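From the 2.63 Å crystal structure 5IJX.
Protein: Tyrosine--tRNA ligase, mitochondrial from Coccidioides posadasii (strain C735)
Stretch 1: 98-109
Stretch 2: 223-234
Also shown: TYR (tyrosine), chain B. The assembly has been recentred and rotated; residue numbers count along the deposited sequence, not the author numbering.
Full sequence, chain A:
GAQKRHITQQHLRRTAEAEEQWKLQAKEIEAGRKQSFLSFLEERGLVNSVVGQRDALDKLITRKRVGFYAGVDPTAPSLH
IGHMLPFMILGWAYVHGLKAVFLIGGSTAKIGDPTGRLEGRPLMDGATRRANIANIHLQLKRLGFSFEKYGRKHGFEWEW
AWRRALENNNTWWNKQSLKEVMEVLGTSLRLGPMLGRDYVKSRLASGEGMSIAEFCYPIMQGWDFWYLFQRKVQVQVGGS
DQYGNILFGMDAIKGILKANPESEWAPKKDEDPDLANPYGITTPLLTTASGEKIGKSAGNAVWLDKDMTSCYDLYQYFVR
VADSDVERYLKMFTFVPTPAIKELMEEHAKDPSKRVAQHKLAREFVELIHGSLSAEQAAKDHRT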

ATOM      1  N   LEU A  98      23.788 -24.349   0.325  1.00 73.56           N
ATOM      2  CA  LEU A  98      23.028 -23.185  -0.098  1.00 71.92           C
ATOM      3  C   LEU A  98      22.099 -22.742   1.023  1.00 68.67           C
ATOM      4  O   LEU A  98      21.683 -23.546   1.863  1.00 72.43           O
ATOM      5  CB  LEU A  98      22.227 -23.500  -1.362  1.00 65.25           C
ATOM      6  CG  LEU A  98      23.085 -23.711  -2.611  1.00 68.05           C
ATOM      7  CD1 LEU A  98      22.380 -24.597  -3.623  1.00 66.65           C
ATOM      8  CD2 LEU A  98      23.445 -22.370  -3.235  1.00 78.04           C
ATOM      9  N   LYS A  99      21.785 -21.450   1.037  1.00 67.19           N
ATOM     10  CA  LYS A  99      20.952 -20.895   2.093  1.00 68.52           C
ATOM     11  C   LYS A  99      19.495 -21.284   1.885  1.00 64.79           C
ATOM     12  O   LYS A  99      18.977 -21.238   0.766  1.00 63.11           O
ATOM     13  CB  LYS A  99      21.083 -19.373   2.140  1.00 72.55           C
ATOM     14  CG  LYS A  99      20.386 -18.751   3.344  1.00 72.46           C
ATOM     15  CD  LYS A  99      20.702 -17.271   3.493  1.00 71.49           C
ATOM     16  CE  LYS A  99      20.256 -16.753   4.854  1.00 75.72           C
ATOM     17  NZ  LYS A  99      20.503 -15.293   5.011  1.00 81.75           N
ATOM     18  N   ALA A 100      18.837 -21.668   2.976  1.00 65.14           N
ATOM     19  CA  ALA A 100      17.437 -22.067   2.957  1.00 59.56           C
ATOM     20  C   ALA A 100      16.655 -21.212   3.941  1.00 59.74           C
ATOM     21  O   ALA A 100      17.014 -21.125   5.122  1.00 65.76           O
ATOM     22  CB  ALA A 100      17.281 -23.548   3.304  1.00 63.10           C
ATOM     23  N   VAL A 101      15.589 -20.587   3.450  1.00 61.98           N
ATOM     24  CA  VAL A 101      14.747 -19.702   4.244  1.00 58.06           C
ATOM     25  C   VAL A 101      13.322 -20.230   4.193  1.00 62.89           C
ATOM     26  O   VAL A 101      12.698 -20.247   3.125  1.00 62.80           O
ATOM     27  CB  VAL A 101      14.806 -18.252   3.736  1.00 60.51           C
ATOM     28  CG1 VAL A 101      13.762 -17.393   4.436  1.00 65.63           C
ATOM     29  CG2 VAL A 101      16.195 -17.671   3.944  1.00 66.45           C
ATOM     30  N   PHE A 102      12.807 -20.654   5.342  1.00 67.52           N
ATOM     31  CA  PHE A 102      11.399 -21.002   5.479  1.00 59.74           C
ATOM     32  C   PHE A 102      10.650 -19.766   5.958  1.00 56.75           C
ATOM     33  O   PHE A 102      10.991 -19.199   7.000  1.00 61.35           O
ATOM     34  CB  PHE A 102      11.216 -22.155   6.465  1.00 63.98           C
ATOM     35  CG  PHE A 102      11.990 -23.396   6.111  1.00 63.92           C
ATOM     36  CD1 PHE A 102      11.362 -24.472   5.508  1.00 75.19           C
ATOM     37  CD2 PHE A 102      13.343 -23.488   6.393  1.00 66.14           C
ATOM     38  CE1 PHE A 102      12.072 -25.616   5.188  1.00 79.61           C
ATOM     39  CE2 PHE A 102      14.055 -24.628   6.075  1.00 68.35           C
ATOM     40  CZ  PHE A 102      13.419 -25.692   5.472  1.00 74.45           C
ATOM     41  N   LEU A 103       9.635 -19.347   5.206  1.00 58.72           N
ATOM     42  CA  LEU A 103       8.902 -18.121   5.497  1.00 64.04           C
ATOM     43  C   LEU A 103       7.453 -18.440   5.840  1.00 67.00           C
ATOM     44  O   LEU A 103       6.775 -19.156   5.096  1.00 69.43           O
ATOM     45  CB  LEU A 103       8.955 -17.151   4.314  1.00 71.43           C
ATOM     46  CG  LEU A 103       8.164 -15.851   4.488  1.00 73.44           C
ATOM     47  CD1 LEU A 103       8.607 -15.109   5.741  1.00 87.54           C
ATOM     48  CD2 LEU A 103       8.321 -14.962   3.268  1.00 74.12           C
ATOM     49  N   ILE A 104       6.988 -17.902   6.964  1.00 61.85           N
ATOM     50  CA  ILE A 104       5.591 -17.977   7.374  1.00 69.62           C
ATOM     51  C   ILE A 104       4.907 -16.680   6.963  1.00 61.90           C
ATOM     52  O   ILE A 104       5.439 -15.588   7.202  1.00 67.30           O
ATOM     53  CB  ILE A 104       5.469 -18.206   8.890  1.00 68.43           C
ATOM     54  CG1 ILE A 104       6.055 -19.567   9.277  1.00 61.53           C
ATOM     55  CG2 ILE A 104       4.018 -18.108   9.337  1.00 74.07           C
ATOM     56  N   GLY A 105       3.728 -16.793   6.357  1.00 55.52           N
ATOM     57  CA  GLY A 105       3.008 -15.625   5.888  1.00 62.80           C
ATOM     58  C   GLY A 105       2.124 -15.004   6.949  1.00 65.28           C
ATOM     59  O   GLY A 105       0.895 -15.034   6.839  1.00 61.79           O
ATOM     60  N   GLY A 106       2.743 -14.424   7.979  1.00 65.48           N
ATOM     61  CA  GLY A 106       1.969 -13.872   9.080  1.00 64.66           C
ATOM     62  C   GLY A 106       0.983 -12.808   8.633  1.00 70.21           C
ATOM     63  O   GLY A 106      -0.172 -12.798   9.067  1.00 69.52           O
ATOM     64  N   SER A 107       1.424 -11.897   7.765  1.00 66.63           N
ATOM     65  CA  SER A 107       0.572 -10.810   7.297  1.00 65.83           C
ATOM     66  C   SER A 107      -0.223 -11.186   6.054  1.00 64.88           C
ATOM     67  O   SER A 107      -1.414 -10.869   5.961  1.00 72.85           O
ATOM     68  CB  SER A 107       1.419  -9.570   7.006  1.00 69.95           C
ATOM     69  OG  SER A 107       1.878  -8.986   8.212  1.00 75.63           O
ATOM     70  N   THR A 108       0.419 -11.854   5.094  1.00 57.12           N
ATOM     71  CA  THR A 108      -0.276 -12.262   3.879  1.00 55.05           C
ATOM     72  C   THR A 108      -1.479 -13.146   4.187  1.00 63.57           C
ATOM     73  O   THR A 108      -2.478 -13.109   3.460  1.00 63.33           O
ATOM     74  CB  THR A 108       0.698 -12.989   2.951  1.00 64.31           C
ATOM     75  OG1 THR A 108       1.448 -13.953   3.701  1.00 65.56           O
ATOM     76  CG2 THR A 108       1.653 -12.001   2.303  1.00 55.08           C
ATOM     77  N   ALA A 109      -1.408 -13.942   5.257  1.00 66.39           N
ATOM     78  CA  ALA A 109      -2.507 -14.845   5.582  1.00 61.55           C
ATOM     79  C   ALA A 109      -3.738 -14.095   6.075  1.00 65.25           C
ATOM     80  O   ALA A 109      -4.858 -14.607   5.956  1.00 64.04           O
ATOM     81  CB  ALA A 109      -2.058 -15.860   6.628  1.00 65.48           C
ATOM     82  N   TRP A 223       7.036  -8.233  -2.636  1.00 53.40           N
ATOM     83  CA  TRP A 223       7.859  -7.417  -1.756  1.00 53.83           C
ATOM     84  C   TRP A 223       8.565  -8.264  -0.712  1.00 52.87           C
ATOM     85  O   TRP A 223       9.671  -7.918  -0.288  1.00 53.13           O
ATOM     86  CB  TRP A 223       7.010  -6.343  -1.074  1.00 52.74           C
ATOM     87  CG  TRP A 223       7.837  -5.309  -0.372  1.00 42.38           C
ATOM     88  CD1 TRP A 223       8.172  -5.281   0.952  1.00 50.45           C
ATOM     89  CD2 TRP A 223       8.448  -4.153  -0.963  1.00 42.60           C
ATOM     90  NE1 TRP A 223       8.949  -4.177   1.222  1.00 52.85           N
ATOM     91  CE2 TRP A 223       9.134  -3.471   0.062  1.00 52.53           C
ATOM     92  CE3 TRP A 223       8.481  -3.631  -2.261  1.00 48.22           C
ATOM     93  CZ2 TRP A 223       9.842  -2.293  -0.170  1.00 51.40           C
ATOM     94  CZ3 TRP A 223       9.184  -2.463  -2.487  1.00 45.29           C
ATOM     95  CH2 TRP A 223       9.853  -1.805  -1.447  1.00 43.47           C
ATOM     96  N   ASP A 224       7.946  -9.361  -0.272  1.00 58.99           N
ATOM     97  CA  ASP A 224       8.689 -10.355   0.495  1.00 50.99           C
ATOM     98  C   ASP A 224       9.885 -10.845  -0.310  1.00 51.90           C
ATOM     99  O   ASP A 224      11.017 -10.895   0.193  1.00 63.28           O
ATOM    100  CB  ASP A 224       7.782 -11.529   0.873  1.00 58.07           C
ATOM    101  CG  ASP A 224       6.707 -11.148   1.867  1.00 61.26           C
ATOM    102  OD1 ASP A 224       6.784 -10.046   2.448  1.00 60.40           O
ATOM    103  OD2 ASP A 224       5.788 -11.968   2.075  1.00 56.92           O
ATOM    104  N   PHE A 225       9.649 -11.194  -1.579  1.00 47.02           N
ATOM    105  CA  PHE A 225      10.737 -11.645  -2.440  1.00 42.72           C
ATOM    106  C   PHE A 225      11.831 -10.590  -2.561  1.00 49.00           C
ATOM    107  O   PHE A 225      13.018 -10.920  -2.552  1.00 58.92           O
ATOM    108  CB  PHE A 225      10.195 -12.003  -3.823  1.00 49.62           C
ATOM    109  CG  PHE A 225      11.118 -12.868  -4.646  1.00 53.31           C
ATOM    110  CD1 PHE A 225      12.379 -13.221  -4.186  1.00 54.83           C
ATOM    111  CD2 PHE A 225      10.718 -13.326  -5.892  1.00 59.56           C
ATOM    112  CE1 PHE A 225      13.215 -14.012  -4.948  1.00 55.94           C
ATOM    113  CE2 PHE A 225      11.550 -14.120  -6.657  1.00 59.97           C
ATOM    114  CZ  PHE A 225      12.801 -14.464  -6.183  1.00 59.08           C
ATOM    115  N   TRP A 226      11.454  -9.320  -2.699  1.00 56.46           N
ATOM    116  CA  TRP A 226      12.446  -8.255  -2.820  1.00 49.88           C
ATOM    117  C   TRP A 226      13.228  -8.090  -1.523  1.00 51.28           C
ATOM    118  O   TRP A 226      14.463  -7.977  -1.536  1.00 61.74           O
ATOM    119  CB  TRP A 226      11.735  -6.960  -3.216  1.00 46.25           C
ATOM    120  CG  TRP A 226      12.536  -5.703  -3.096  1.00 61.31           C
ATOM    121  CD1 TRP A 226      12.256  -4.631  -2.301  1.00 67.13           C
ATOM    122  CD2 TRP A 226      13.730  -5.372  -3.811  1.00 60.24           C
ATOM    123  NE1 TRP A 226      13.205  -3.653  -2.471  1.00 65.11           N
ATOM    124  CE2 TRP A 226      14.124  -4.084  -3.392  1.00 67.06           C
ATOM    125  CE3 TRP A 226      14.509  -6.039  -4.759  1.00 52.62           C
ATOM    126  CZ2 TRP A 226      15.262  -3.453  -3.889  1.00 69.65           C
ATOM    127  CZ3 TRP A 226      15.639  -5.411  -5.250  1.00 64.03           C
ATOM    128  CH2 TRP A 226      16.004  -4.130  -4.816  1.00 63.27           C
ATOM    129  N   TYR A 227      12.521  -8.101  -0.394  1.00 53.45           N
ATOM    130  CA  TYR A 227      13.164  -7.998   0.909  1.00 52.98           C
ATOM    131  C   TYR A 227      14.218  -9.082   1.082  1.00 52.94           C
ATOM    132  O   TYR A 227      15.355  -8.801   1.476  1.00 56.30           O
ATOM    133  CB  TYR A 227      12.102  -8.088   2.007  1.00 52.74           C
ATOM    134  CG  TYR A 227      12.644  -8.041   3.417  1.00 55.88           C
ATOM    135  CD1 TYR A 227      12.699  -6.846   4.123  1.00 64.55           C
ATOM    136  CD2 TYR A 227      13.088  -9.196   4.051  1.00 59.12           C
ATOM    137  CE1 TYR A 227      13.190  -6.801   5.417  1.00 63.88           C
ATOM    138  CE2 TYR A 227      13.583  -9.159   5.340  1.00 65.72           C
ATOM    139  CZ  TYR A 227      13.629  -7.962   6.021  1.00 72.30           C
ATOM    140  OH  TYR A 227      14.121  -7.931   7.307  1.00 74.40           O
ATOM    141  N   LEU A 228      13.859 -10.334   0.786  1.00 64.28           N
ATOM    142  CA  LEU A 228      14.832 -11.418   0.881  1.00 62.66           C
ATOM    143  C   LEU A 228      15.882 -11.338  -0.218  1.00 65.43           C
ATOM    144  O   LEU A 228      16.997 -11.839  -0.038  1.00 58.76           O
ATOM    145  CB  LEU A 228      14.115 -12.765   0.828  1.00 57.63           C
ATOM    146  CG  LEU A 228      13.125 -13.000   1.968  1.00 54.83           C
ATOM    147  CD1 LEU A 228      12.343 -14.284   1.742  1.00 54.09           C
ATOM    148  CD2 LEU A 228      13.854 -13.040   3.305  1.00 60.63           C
ATOM    149  N   PHE A 229      15.549 -10.710  -1.345  1.00 64.56           N
ATOM    150  CA  PHE A 229      16.502 -10.549  -2.436  1.00 52.32           C
ATOM    151  C   PHE A 229      17.659  -9.661  -2.014  1.00 61.91           C
ATOM    152  O   PHE A 229      18.823  -9.977  -2.284  1.00 64.96           O
ATOM    153  CB  PHE A 229      15.790  -9.972  -3.661  1.00 52.40           C
ATOM    154  CG  PHE A 229      16.675  -9.808  -4.869  1.00 56.40           C
ATOM    155  CD1 PHE A 229      16.862 -10.856  -5.755  1.00 63.00           C
ATOM    156  CD2 PHE A 229      17.300  -8.598  -5.130  1.00 58.85           C
ATOM    157  CE1 PHE A 229      17.669 -10.704  -6.871  1.00 64.70           C
ATOM    158  CE2 PHE A 229      18.105  -8.441  -6.244  1.00 60.80           C
ATOM    159  CZ  PHE A 229      18.289  -9.495  -7.116  1.00 57.65           C
ATOM    160  N   GLN A 230      17.361  -8.554  -1.333  1.00 70.36           N
ATOM    161  CA  GLN A 230      18.432  -7.719  -0.805  1.00 66.32           C
ATOM    162  C   GLN A 230      19.317  -8.475   0.177  1.00 65.59           C
ATOM    163  O   GLN A 230      20.430  -8.021   0.466  1.00 76.18           O
ATOM    164  CB  GLN A 230      17.843  -6.483  -0.132  1.00 61.29           C
ATOM    165  CG  GLN A 230      17.001  -5.634  -1.059  1.00 59.03           C
ATOM    166  CD  GLN A 230      16.346  -4.476  -0.347  1.00 61.52           C
ATOM    167  OE1 GLN A 230      15.158  -4.213  -0.529  1.00 79.17           O
ATOM    168  NE2 GLN A 230      17.119  -3.772   0.472  1.00 69.91           N
ATOM    169  N   ARG A 231      18.858  -9.616   0.687  1.00 63.38           N
ATOM    170  CA  ARG A 231      19.577 -10.383   1.698  1.00 70.75           C
ATOM    171  C   ARG A 231      20.030 -11.740   1.161  1.00 76.74           C
ATOM    172  O   ARG A 231      19.972 -12.757   1.856  1.00 66.07           O
ATOM    173  CB  ARG A 231      18.713 -10.544   2.946  1.00 69.20           C
ATOM    174  CG  ARG A 231      18.405  -9.207   3.606  1.00 71.91           C
ATOM    175  CD  ARG A 231      17.295  -9.292   4.635  1.00 64.18           C
ATOM    176  NE  ARG A 231      17.129  -8.017   5.330  1.00 69.00           N
ATOM    177  CZ  ARG A 231      16.555  -6.940   4.798  1.00 66.33           C
ATOM    178  NH1 ARG A 231      16.085  -6.970   3.558  1.00 65.74           N
ATOM    179  NH2 ARG A 231      16.452  -5.826   5.508  1.00 70.73           N
ATOM    180  N   LYS A 232      20.484 -11.759  -0.093  1.00 74.50           N
ATOM    181  CA  LYS A 232      21.201 -12.871  -0.719  1.00 71.69           C
ATOM    182  C   LYS A 232      20.304 -14.030  -1.141  1.00 72.88           C
ATOM    183  O   LYS A 232      20.833 -15.088  -1.522  1.00 76.76           O
ATOM    184  CB  LYS A 232      22.302 -13.411   0.200  1.00 78.01           C
ATOM    185  CG  LYS A 232      23.226 -12.335   0.769  1.00 82.23           C
ATOM    186  CD  LYS A 232      23.966 -11.578  -0.327  1.00 85.89           C
ATOM    187  CE  LYS A 232      24.883 -10.517   0.259  1.00 93.19           C
ATOM    188  NZ  LYS A 232      25.778  -9.916  -0.769  1.00 93.83           N
ATOM    189  N   VAL A 233      18.983 -13.879  -1.102  1.00 68.73           N
ATOM    190  CA  VAL A 233      18.057 -14.925  -1.528  1.00 66.64           C
ATOM    191  C   VAL A 233      17.589 -14.598  -2.940  1.00 66.40           C
ATOM    192  O   VAL A 233      16.914 -13.586  -3.158  1.00 59.78           O
ATOM    193  CB  VAL A 233      16.867 -15.048  -0.565  1.00 67.76           C
ATOM    194  CG1 VAL A 233      15.861 -16.071  -1.083  1.00 65.79           C
ATOM    195  CG2 VAL A 233      17.351 -15.429   0.832  1.00 74.53           C
ATOM    196  N   GLN A 234      17.925 -15.462  -3.900  1.00 63.69           N
ATOM    197  CA  GLN A 234      17.660 -15.187  -5.306  1.00 53.02           C
ATOM    198  C   GLN A 234      16.684 -16.145  -5.972  1.00 57.60           C
ATOM    199  O   GLN A 234      16.261 -15.872  -7.102  1.00 56.68           O
ATOM    200  CB  GLN A 234      18.973 -15.198  -6.104  1.00 54.26           C
ATOM    201  CG  GLN A 234      19.824 -13.953  -5.905  1.00 67.17           C
ATOM    202  CD  GLN A 234      21.095 -13.973  -6.733  1.00 70.29           C
ATOM    203  OE1 GLN A 234      22.197 -13.824  -6.204  1.00 73.55           O
ATOM    204  NE2 GLN A 234      20.946 -14.149  -8.041  1.00 71.46           N
TER
HETATM  205  N   TYR B 501       1.191 -17.853  -1.463  1.00 71.34           N
HETATM  206  CA  TYR B 501       1.600 -18.916  -0.553  1.00 77.88           C
HETATM  207  C   TYR B 501       0.439 -19.872  -0.281  1.00 80.94           C
HETATM  208  O   TYR B 501       0.633 -21.045   0.050  1.00 73.96           O
HETATM  209  CB  TYR B 501       2.113 -18.322   0.763  1.00 76.73           C
HETATM  210  CG  TYR B 501       3.233 -17.309   0.607  1.00 63.18           C
HETATM  211  CD1 TYR B 501       4.214 -17.463  -0.365  1.00 55.85           C
HETATM  212  CD2 TYR B 501       3.306 -16.197   1.435  1.00 56.12           C
HETATM  213  CE1 TYR B 501       5.235 -16.536  -0.506  1.00 57.41           C
HETATM  214  CE2 TYR B 501       4.322 -15.266   1.302  1.00 53.17           C
HETATM  215  CZ  TYR B 501       5.283 -15.439   0.331  1.00 56.95           C
HETATM  216  OH  TYR B 501       6.293 -14.511   0.202  1.00 52.88           O
HETATM  217  OXT TYR B 501      -0.729 -19.492  -0.383  1.00 84.91           O

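What does the first part of stretch 2 bring to the contact? Trp 223 is out of reach, but Asp 224 points toward the strand, and its chi1 of -68° (m) carries the carboxylate to the place where the bound tyrosine ends. There the ligand atom OH donates a hydrogen bond to Asp 224 OD2 at 3.2 Å. The same oxygen lies 4.1 Å from Leu 103 CD2 and 4.1 Å from Thr 108 CG2, so methyl groups of stretch 1 pack beside it without bonding to it. Leu 103 CD2 is also 3.7 Å from the ligand OH, while Thr 108 OG1 approaches the ligand ring at CD2, 3.7 Å away. A buried carboxylate needs polar partners, and Asp 224 has them in the ligand and elsewhere in the structure; for an enzyme that charges tRNA with tyrosine, an acceptor for the substrate hydroxyl is apt.

Which residue carries the apolar packing one helical turn later? Phe 225 points away, and Trp 226 and Tyr 227 are out of reach, but Leu 228 comes round to the same side as Asp 224, and its amide bonds back to Asp 224 O (N to O, 3.0 Å). Leu 228 CD1 lies 4.4 Å from both Val 101 CG1 and Leu 103 CD2. Its branched end therefore meets two strand residues; the alternation of the strand sends Lys 99, Val 101 and Leu 103 toward stretch 2, while Ala 100 points away.

What does the turn contribute to the contact? A type I turn runs from Phe 229 to Lys 232, and Leu 228 O accepts the amides of both Arg 231 and Val 233, each N 3.0 Å from that O. Arg 231 NH1 donates to Tyr 227 O at 2.9 Å, drawing the guanidinium back along its own stretch. Lys 99 extends with all four chi angles t, bringing its NZ to 4.1 Å from Arg 231 O, too far for a hydrogen bond. At this more open margin, a long, flexible chain can cover the turn.

What closes the contact beyond the turn? Val 233 is buried, and though its CA-to-CB bond points sideways, CG2 reaches to 4.0 Å from Val 101 CG2. Val 101 thus packs against Leu 228 through CG1 and Val 233 through CG2, a use well suited to a compact, branched side chain. No hydrogen bond joins the stretches directly; apolar packing dominates an interface of 296 Å², both sides summed.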